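Local atomic coordinates of 3',5'-cyclic-nucleotide phosphodiesterase 1 (PDB entry 4OJV), a protein that belongs to the class-II cyclic-nucleotide phosphodiesterases of the metallo-hydrolase clan and holds two neighbouring zinc ions in a fold built around two mixed beta sheets. Residues A[136-141]-A[173-178]; A[235-240]-A[272-277]; A[318-323]-A[354-359]. All blocks are in the same frame, centred on the assembly; numbering follows the deposited sequence.

Overall arrangement
Contact 1 comes first along the chain, followed by contact 2 and then contact 3, each closing before the next opens. Contacts 2 and 3 lie in one mixed sheet, their centres 12 Å apart: strands 238-242, 273-279, 321-325 and 357-360 run side by side in that order, all parallel, and the two contacts meet where 273-279 borders 321-325. Contact 1 sits across the chain's centre, 32 Å from contact 2 and 37 Å from contact 3 between centres, joining helix 135-140 to the loop ahead of strand 186-190. Contacts 2 and 3 thus join the parallel strands at one side of the sheet, each through its own beta-alpha-beta unit, while contact 1 lies at the dimer interface.

Contact 1 of 3, residues A[136-141]-A[173-178]; sequences GLVVNS and LIWPDL
At the dimer interface, the indole of Trp-175 in the loop after helix 159-169 lies against Val-138 and Val-139 of helix 135-140 and Ser-141 just after them. Val-138 CG1, anti to its backbone N (chi1 172°), rests over one face of the indole: it is 3.5 Å from the centroid of the five-membered ring, a CH-pi contact, and 3.4 Å from Trp-175 CD2. Pro-176 CD lies on the opposite face of the indole, which is thus held between a valine methyl and the following proline. Val-139 adds a looser apolar contact from CG2 to Trp-175 CH2 at 4.3 Å. The polar end of the indole reaches Ser-141: Trp-175 NE1 gives OG a weak hydrogen bond of 3.1 Å, strongly bent at 132°. Ser-141 OG in turn donates to Val-138 O over 2.7 Å, and that carbonyl also accepts from Ser-141 N. Leu-178 CD1 packs against the same hydroxyl, 3.2 Å from Ser-141 OG. Beyond the two segments, Trp-175 packs on Asp-132 of the second subunit, a zinc ligand, and Val-139 on Leu-131 of that subunit. A sulfate ion lies near the tryptophan side chain, about 3 Å between nearest atoms. With its proton committed to Val-138 O, the serine hydroxyl can act as acceptor for the indole, but the bent bond suggests that the position of the ring owes more to the contacts on its two faces than to its N-H.

Contact 2 of 3, residues A[235-240]-A[272-277]; sequences SKDCII and HLKGIL
Lys-274 NZ is gripped twice, by Asp-237 OD2 in a 2.8 Å salt bridge and by O of Leu-369, the C-terminal residue. The lysine chain is bent at each of its last three torsions, the last placing NZ near the carboxylate (chi4 -57°), and NZ meets OD2 from above the carboxylate plane. The stem of the lysine follows the aspartate too, CD lying 3.5 Å from Asp-237 CG. The other oxygen of the carboxylate has a different partner: His-272 ND1 donates to Asp-237 OD1 over 2.8 Å, nearly straight at 162°. OD1 lies close to the imidazole plane, while carboxylate and ring are turned 58° apart. One aspartate thus serves two donors of the partner segment, and its negative charge, with that of the chain terminus, probably favours the charged form of the lysine. Over one face of the imidazole sits Lys-236 CB, 4.0 Å from the ring centroid in a CH-pi contact; the amino end of that lysine leads elsewhere, to the carbonyl of Arg-233. The two segments begin neighbouring parallel strands of a beta-alpha-beta unit, strand 238-242, helix 256-267 and strand 273-279. Cys-238 N bonds to His-272 O and Cys-238 O receives Lys-274 N; farther on, Ile-240 N donates to Gly-275 O and Ile-240 O receives Leu-277 N. Between these pairs strand 273-279 carries one residue more than its partner, as in a beta bulge. Ile-240 projects from the face shared with Leu-273 and Ile-276. Its CD1 lies 3.6 Å from Leu-273 CD1, and its CG2 is 3.9 Å from Ile-276 CD1. Phe-260 and Val-264 of helix 256-267 pack on the same isoleucine, and Trp-261 packs on Ile-276.

Contact 3 of 3, residues A[318-323]-A[354-359]; sequences SGLNVI and GDLRIS
Strands 321-323 and 357-359 run parallel, their axes 4.8 Å apart and 18° from aligned, pairing Asn-321, Val-322 and Ile-323 with Arg-357, Ile-358 and Ser-359. Backbone bonds alternate along the pair: Arg-357 N to Leu-320 O, Val-322 N to Arg-357 O, Ser-359 N to Val-322 O. Ahead of the strands, the loops are tied by Gly-319 N to Asp-355 O and by Asp-355 N to Ser-318 OG, the latter 2.9 Å and nearly straight at 171°; Ser-318 OG also bonds Lys-315 O. Arg-357 stretches back along this junction, extended from CG to NE. Gly-319 CA lies over one face of its guanidinium, 4.0 Å from NE, and NH2 makes a 3.0 Å salt bridge to Asp-355 OD2 in the guanidinium plane. A water at the guanidinium edge, in its plane, accepts from Arg-357 NH1 and Asn-321 ND2; the amide plane is turned 82° to the guanidinium. A second water, on the face of Asn-321, Arg-357 and Ser-359, donates to Asn-321 OD1 over 2.7 Å and weakly to Arg-357 O, and is hydrogen-bonded to Ser-359 OG, which also bonds Asp-81 N. On the face of Val-322 and Ile-358, Leu-356 CD1 is 3.7 Å from Val-322 CG2 and 3.9 Å from Leu-320 CB; the two leucines lie side by side, pointing the same way. Ala-348 of helix 336-350, the connection of this beta-alpha-beta unit, packs on Leu-356, while Leu-341 and Leu-344 meet Ile-358. Strand 357-360 is one of the sheet's two outermost strands within the chain; across strand 321-325, strand 273-279 continues it, with Ile-276 and Val-278 against Val-322.

Contact 1 of 3, residues A[136-141]-A[173-178]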
# COMPACT_ATOMS: atom_id res chain seq x y z
N GLY A 136 2.23 -2.76 4.49
CA GLY A 136 3.33 -3.55 3.96
C GLY A 136 3.61 -4.78 4.80
O GLY A 136 3.79 -5.87 4.27
N LEU A 137 3.64 -4.61 6.12
CA LEU A 137 3.76 -5.75 7.02
C LEU A 137 2.76 -6.84 6.63
O LEU A 137 3.11 -8.02 6.53
CB LEU A 137 3.51 -5.29 8.46
CG LEU A 137 3.14 -6.35 9.50
CD1 LEU A 137 4.27 -7.34 9.76
CD2 LEU A 137 2.68 -5.69 10.79
N VAL A 138 1.50 -6.44 6.44
CA VAL A 138 0.46 -7.40 6.16
C VAL A 138 0.62 -8.03 4.77
O VAL A 138 0.69 -9.26 4.64
CB VAL A 138 -0.93 -6.76 6.32
CG1 VAL A 138 -2.02 -7.70 5.83
CG2 VAL A 138 -1.17 -6.37 7.78
N VAL A 139 0.68 -7.21 3.74
CA VAL A 139 0.72 -7.78 2.39
C VAL A 139 2.01 -8.59 2.16
O VAL A 139 1.99 -9.61 1.47
CB VAL A 139 0.46 -6.72 1.32
CG1 VAL A 139 0.56 -7.32 -0.08
CG2 VAL A 139 -0.92 -6.08 1.53
N ASN A 140 3.12 -8.16 2.77
CA ASN A 140 4.40 -8.86 2.62
C ASN A 140 4.43 -10.19 3.38
O ASN A 140 5.26 -11.05 3.08
CB ASN A 140 5.60 -8.05 3.15
CG ASN A 140 5.88 -6.74 2.42
OD1 ASN A 140 6.68 -5.96 2.94
ND2 ASN A 140 5.31 -6.51 1.25
N SER A 141 3.57 -10.36 4.38
CA SER A 141 3.71 -11.47 5.33
C SER A 141 3.72 -12.89 4.74
O SER A 141 4.42 -13.75 5.28
CB SER A 141 2.71 -11.33 6.50
OG SER A 141 1.37 -11.43 6.06
N LEU A 173 -10.51 -12.48 7.76
CA LEU A 173 -11.44 -11.63 7.04
C LEU A 173 -10.67 -10.51 6.30
O LEU A 173 -10.72 -10.42 5.08
CB LEU A 173 -12.49 -11.05 8.00
CG LEU A 173 -13.33 -12.08 8.77
CD1 LEU A 173 -14.04 -11.43 9.95
CD2 LEU A 173 -14.33 -12.78 7.86
N ILE A 174 -9.92 -9.71 7.06
CA ILE A 174 -9.04 -8.69 6.49
C ILE A 174 -7.74 -9.33 5.96
O ILE A 174 -7.17 -8.88 4.97
CB ILE A 174 -8.76 -7.60 7.55
CG1 ILE A 174 -10.04 -6.82 7.86
CG2 ILE A 174 -7.61 -6.68 7.12
CD1 ILE A 174 -10.64 -6.10 6.67
N TRP A 175 -7.30 -10.39 6.62
CA TRP A 175 -6.12 -11.13 6.20
C TRP A 175 -6.18 -12.52 6.77
O TRP A 175 -6.70 -12.69 7.87
CB TRP A 175 -4.85 -10.44 6.69
CG TRP A 175 -3.64 -10.80 5.87
CD1 TRP A 175 -2.51 -11.51 6.28
CD2 TRP A 175 -3.42 -10.45 4.48
NE1 TRP A 175 -1.62 -11.63 5.23
CE2 TRP A 175 -2.12 -11.00 4.12
CE3 TRP A 175 -4.15 -9.76 3.53
CZ2 TRP A 175 -1.58 -10.83 2.85
CZ3 TRP A 175 -3.61 -9.61 2.25
CH2 TRP A 175 -2.36 -10.13 1.92
N PRO A 176 -5.64 -13.53 6.05
CA PRO A 176 -5.55 -14.85 6.68
C PRO A 176 -4.85 -14.75 8.02
O PRO A 176 -3.89 -13.97 8.18
CB PRO A 176 -4.70 -15.64 5.68
CG PRO A 176 -5.08 -15.04 4.36
CD PRO A 176 -5.15 -13.56 4.65
N ASP A 177 -5.34 -15.51 9.00
CA ASP A 177 -4.78 -15.43 10.34
C ASP A 177 -3.49 -16.25 10.42
O ASP A 177 -3.46 -17.38 10.92
CB ASP A 177 -5.79 -15.87 11.40
CG ASP A 177 -5.27 -15.67 12.81
OD1 ASP A 177 -4.08 -15.30 12.97
OD2 ASP A 177 -6.07 -15.90 13.76
N LEU A 178 -2.40 -15.64 9.96
CA LEU A 178 -1.11 -16.32 9.91
C LEU A 178 -0.59 -16.61 11.30
O LEU A 178 0.23 -17.51 11.46
CB LEU A 178 -0.09 -15.51 9.10
CG LEU A 178 -0.51 -15.20 7.67
CD1 LEU A 178 0.62 -14.45 6.96
CD2 LEU A 178 -0.90 -16.44 6.89

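Contact 2 of 3, residues A[235-240]-A[272-277]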
# COMPACT_ATOMS: atom_id res chain seq x y z
N SER A 235 27.61 1.88 23.49
CA SER A 235 27.89 3.30 23.31
C SER A 235 27.00 4.19 24.17
O SER A 235 27.35 5.35 24.42
CB SER A 235 27.73 3.69 21.84
OG SER A 235 26.36 3.67 21.47
N LYS A 236 25.85 3.67 24.57
CA LYS A 236 24.80 4.44 25.26
C LYS A 236 24.08 5.42 24.32
O LYS A 236 23.23 6.18 24.75
CB LYS A 236 25.31 5.14 26.53
CG LYS A 236 25.99 4.22 27.54
CD LYS A 236 25.07 3.11 28.03
CE LYS A 236 25.81 2.15 28.94
NZ LYS A 236 25.09 0.85 29.03
N ASP A 237 24.44 5.39 23.04
CA ASP A 237 23.74 6.22 22.05
C ASP A 237 22.32 5.72 21.80
O ASP A 237 22.07 4.51 21.81
CB ASP A 237 24.50 6.29 20.73
CG ASP A 237 25.70 7.22 20.77
OD1 ASP A 237 25.97 7.85 21.82
OD2 ASP A 237 26.37 7.32 19.73
N CYS A 238 21.41 6.66 21.59
CA CYS A 238 20.00 6.37 21.40
C CYS A 238 19.43 7.08 20.19
O CYS A 238 19.89 8.16 19.79
CB CYS A 238 19.18 6.84 22.60
SG CYS A 238 19.68 6.12 24.17
N ILE A 239 18.39 6.48 19.62
CA ILE A 239 17.51 7.17 18.69
C ILE A 239 16.08 7.01 19.18
O ILE A 239 15.74 6.04 19.84
CB ILE A 239 17.66 6.66 17.24
CG1 ILE A 239 17.49 5.13 17.17
CG2 ILE A 239 18.97 7.14 16.62
CD1 ILE A 239 17.40 4.56 15.77
N ILE A 240 15.25 7.99 18.85
CA ILE A 240 13.82 7.97 19.17
C ILE A 240 13.07 7.90 17.85
O ILE A 240 13.30 8.71 16.96
CB ILE A 240 13.40 9.23 19.95
CG1 ILE A 240 14.13 9.30 21.30
CG2 ILE A 240 11.89 9.28 20.14
CD1 ILE A 240 13.99 10.62 22.02
N HIS A 272 24.19 11.84 23.67
CA HIS A 272 23.84 10.46 23.31
C HIS A 272 22.57 10.33 22.50
O HIS A 272 22.27 9.25 22.00
CB HIS A 272 23.75 9.56 24.54
CG HIS A 272 25.09 9.24 25.15
ND1 HIS A 272 26.02 8.50 24.52
CD2 HIS A 272 25.64 9.59 26.38
CE1 HIS A 272 27.11 8.39 25.30
NE2 HIS A 272 26.87 9.05 26.44
N LEU A 273 21.81 11.42 22.36
CA LEU A 273 20.58 11.38 21.56
C LEU A 273 20.93 11.71 20.12
O LEU A 273 21.14 12.88 19.77
CB LEU A 273 19.54 12.34 22.14
CG LEU A 273 18.17 12.33 21.44
CD1 LEU A 273 17.56 10.93 21.39
CD2 LEU A 273 17.22 13.31 22.11
N LYS A 274 21.02 10.68 19.28
CA LYS A 274 21.57 10.83 17.94
C LYS A 274 20.55 11.24 16.90
O LYS A 274 20.91 11.64 15.79
CB LYS A 274 22.29 9.55 17.50
CG LYS A 274 23.28 8.98 18.52
CD LYS A 274 24.29 9.99 19.06
CE LYS A 274 25.37 10.35 18.05
NZ LYS A 274 26.10 9.14 17.61
N GLY A 275 19.27 11.16 17.25
CA GLY A 275 18.23 11.55 16.32
C GLY A 275 16.87 11.28 16.89
O GLY A 275 16.67 10.34 17.68
N ILE A 276 15.91 12.11 16.49
CA ILE A 276 14.50 11.85 16.72
C ILE A 276 13.77 11.89 15.39
O ILE A 276 13.87 12.88 14.66
CB ILE A 276 13.86 12.81 17.75
CG1 ILE A 276 12.36 12.52 17.90
CG2 ILE A 276 14.15 14.27 17.41
CD1 ILE A 276 11.72 13.03 19.16
N LEU A 277 13.08 10.79 15.07
CA LEU A 277 12.23 10.69 13.89
C LEU A 277 10.80 10.93 14.33
O LEU A 277 10.21 10.09 14.98
CB LEU A 277 12.37 9.32 13.21
CG LEU A 277 13.52 9.13 12.21
CD1 LEU A 277 14.88 9.28 12.87
CD2 LEU A 277 13.40 7.78 11.52

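Contact 3 of 3, residues A[318-323]-A[354-359]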
# COMPACT_ATOMS: atom_id res chain seq x y z
N SER A 318 21.46 22.18 20.77
CA SER A 318 22.56 22.20 19.80
C SER A 318 23.06 20.80 19.51
O SER A 318 23.34 20.03 20.43
CB SER A 318 23.71 23.09 20.30
OG SER A 318 23.33 24.45 20.26
N GLY A 319 23.16 20.48 18.23
CA GLY A 319 23.64 19.17 17.79
C GLY A 319 22.56 18.12 17.56
O GLY A 319 22.83 17.07 16.97
N LEU A 320 21.35 18.37 18.04
CA LEU A 320 20.27 17.39 17.89
C LEU A 320 19.77 17.32 16.44
O LEU A 320 19.44 18.34 15.85
CB LEU A 320 19.09 17.72 18.81
CG LEU A 320 17.89 16.77 18.76
CD1 LEU A 320 18.27 15.36 19.15
CD2 LEU A 320 16.76 17.31 19.61
N ASN A 321 19.71 16.10 15.91
CA ASN A 321 19.07 15.86 14.61
C ASN A 321 17.60 15.51 14.77
O ASN A 321 17.25 14.51 15.42
CB ASN A 321 19.81 14.76 13.86
CG ASN A 321 21.03 15.28 13.15
OD1 ASN A 321 20.92 15.93 12.11
ND2 ASN A 321 22.19 15.04 13.72
N VAL A 322 16.75 16.36 14.21
CA VAL A 322 15.32 16.11 14.12
C VAL A 322 15.00 15.75 12.68
O VAL A 322 15.23 16.54 11.77
CB VAL A 322 14.50 17.32 14.60
CG1 VAL A 322 13.01 17.10 14.39
CG2 VAL A 322 14.82 17.63 16.06
N ILE A 323 14.49 14.53 12.51
CA ILE A 323 14.16 13.99 11.19
C ILE A 323 12.64 13.95 11.11
O ILE A 323 12.00 13.19 11.84
CB ILE A 323 14.76 12.57 11.01
CG1 ILE A 323 16.27 12.54 11.34
CG2 ILE A 323 14.46 12.02 9.62
CD1 ILE A 323 17.13 13.45 10.49
N GLY A 354 18.94 26.81 19.66
CA GLY A 354 20.34 26.52 19.39
C GLY A 354 20.56 25.83 18.05
O GLY A 354 19.75 25.96 17.13
N ASP A 355 21.67 25.10 17.97
CA ASP A 355 22.12 24.49 16.72
C ASP A 355 21.36 23.18 16.45
O ASP A 355 21.95 22.11 16.33
CB ASP A 355 23.64 24.26 16.77
CG ASP A 355 24.21 23.79 15.45
OD1 ASP A 355 23.57 24.00 14.39
OD2 ASP A 355 25.32 23.20 15.46
N LEU A 356 20.04 23.31 16.37
CA LEU A 356 19.13 22.22 16.06
C LEU A 356 19.20 21.95 14.56
O LEU A 356 19.15 22.89 13.76
CB LEU A 356 17.73 22.64 16.48
CG LEU A 356 16.57 21.65 16.37
CD1 LEU A 356 16.82 20.45 17.27
CD2 LEU A 356 15.28 22.34 16.75
N ARG A 357 19.31 20.68 14.18
CA ARG A 357 19.49 20.31 12.77
C ARG A 357 18.26 19.55 12.30
O ARG A 357 18.01 18.42 12.73
CB ARG A 357 20.75 19.47 12.60
CG ARG A 357 22.00 20.25 12.97
CD ARG A 357 23.11 19.37 13.46
NE ARG A 357 24.21 20.19 13.95
CZ ARG A 357 25.48 19.82 13.93
NH1 ARG A 357 25.82 18.64 13.44
NH2 ARG A 357 26.41 20.65 14.39
N ILE A 358 17.48 20.20 11.44
CA ILE A 358 16.18 19.68 11.01
C ILE A 358 16.27 19.24 9.56
O ILE A 358 16.75 19.99 8.69
CB ILE A 358 15.05 20.72 11.20
CG1 ILE A 358 15.10 21.32 12.62
CG2 ILE A 358 13.70 20.07 10.90
CD1 ILE A 358 14.06 22.38 12.88
N SER A 359 15.83 18.01 9.31
CA SER A 359 15.80 17.44 7.97
C SER A 359 14.46 16.74 7.78
O SER A 359 13.85 16.28 8.74
CB SER A 359 16.91 16.39 7.80
OG SER A 359 18.19 16.95 7.99
O HOH W 1 18.75 16.65 10.60
O HOH W 2 24.30 16.40 12.35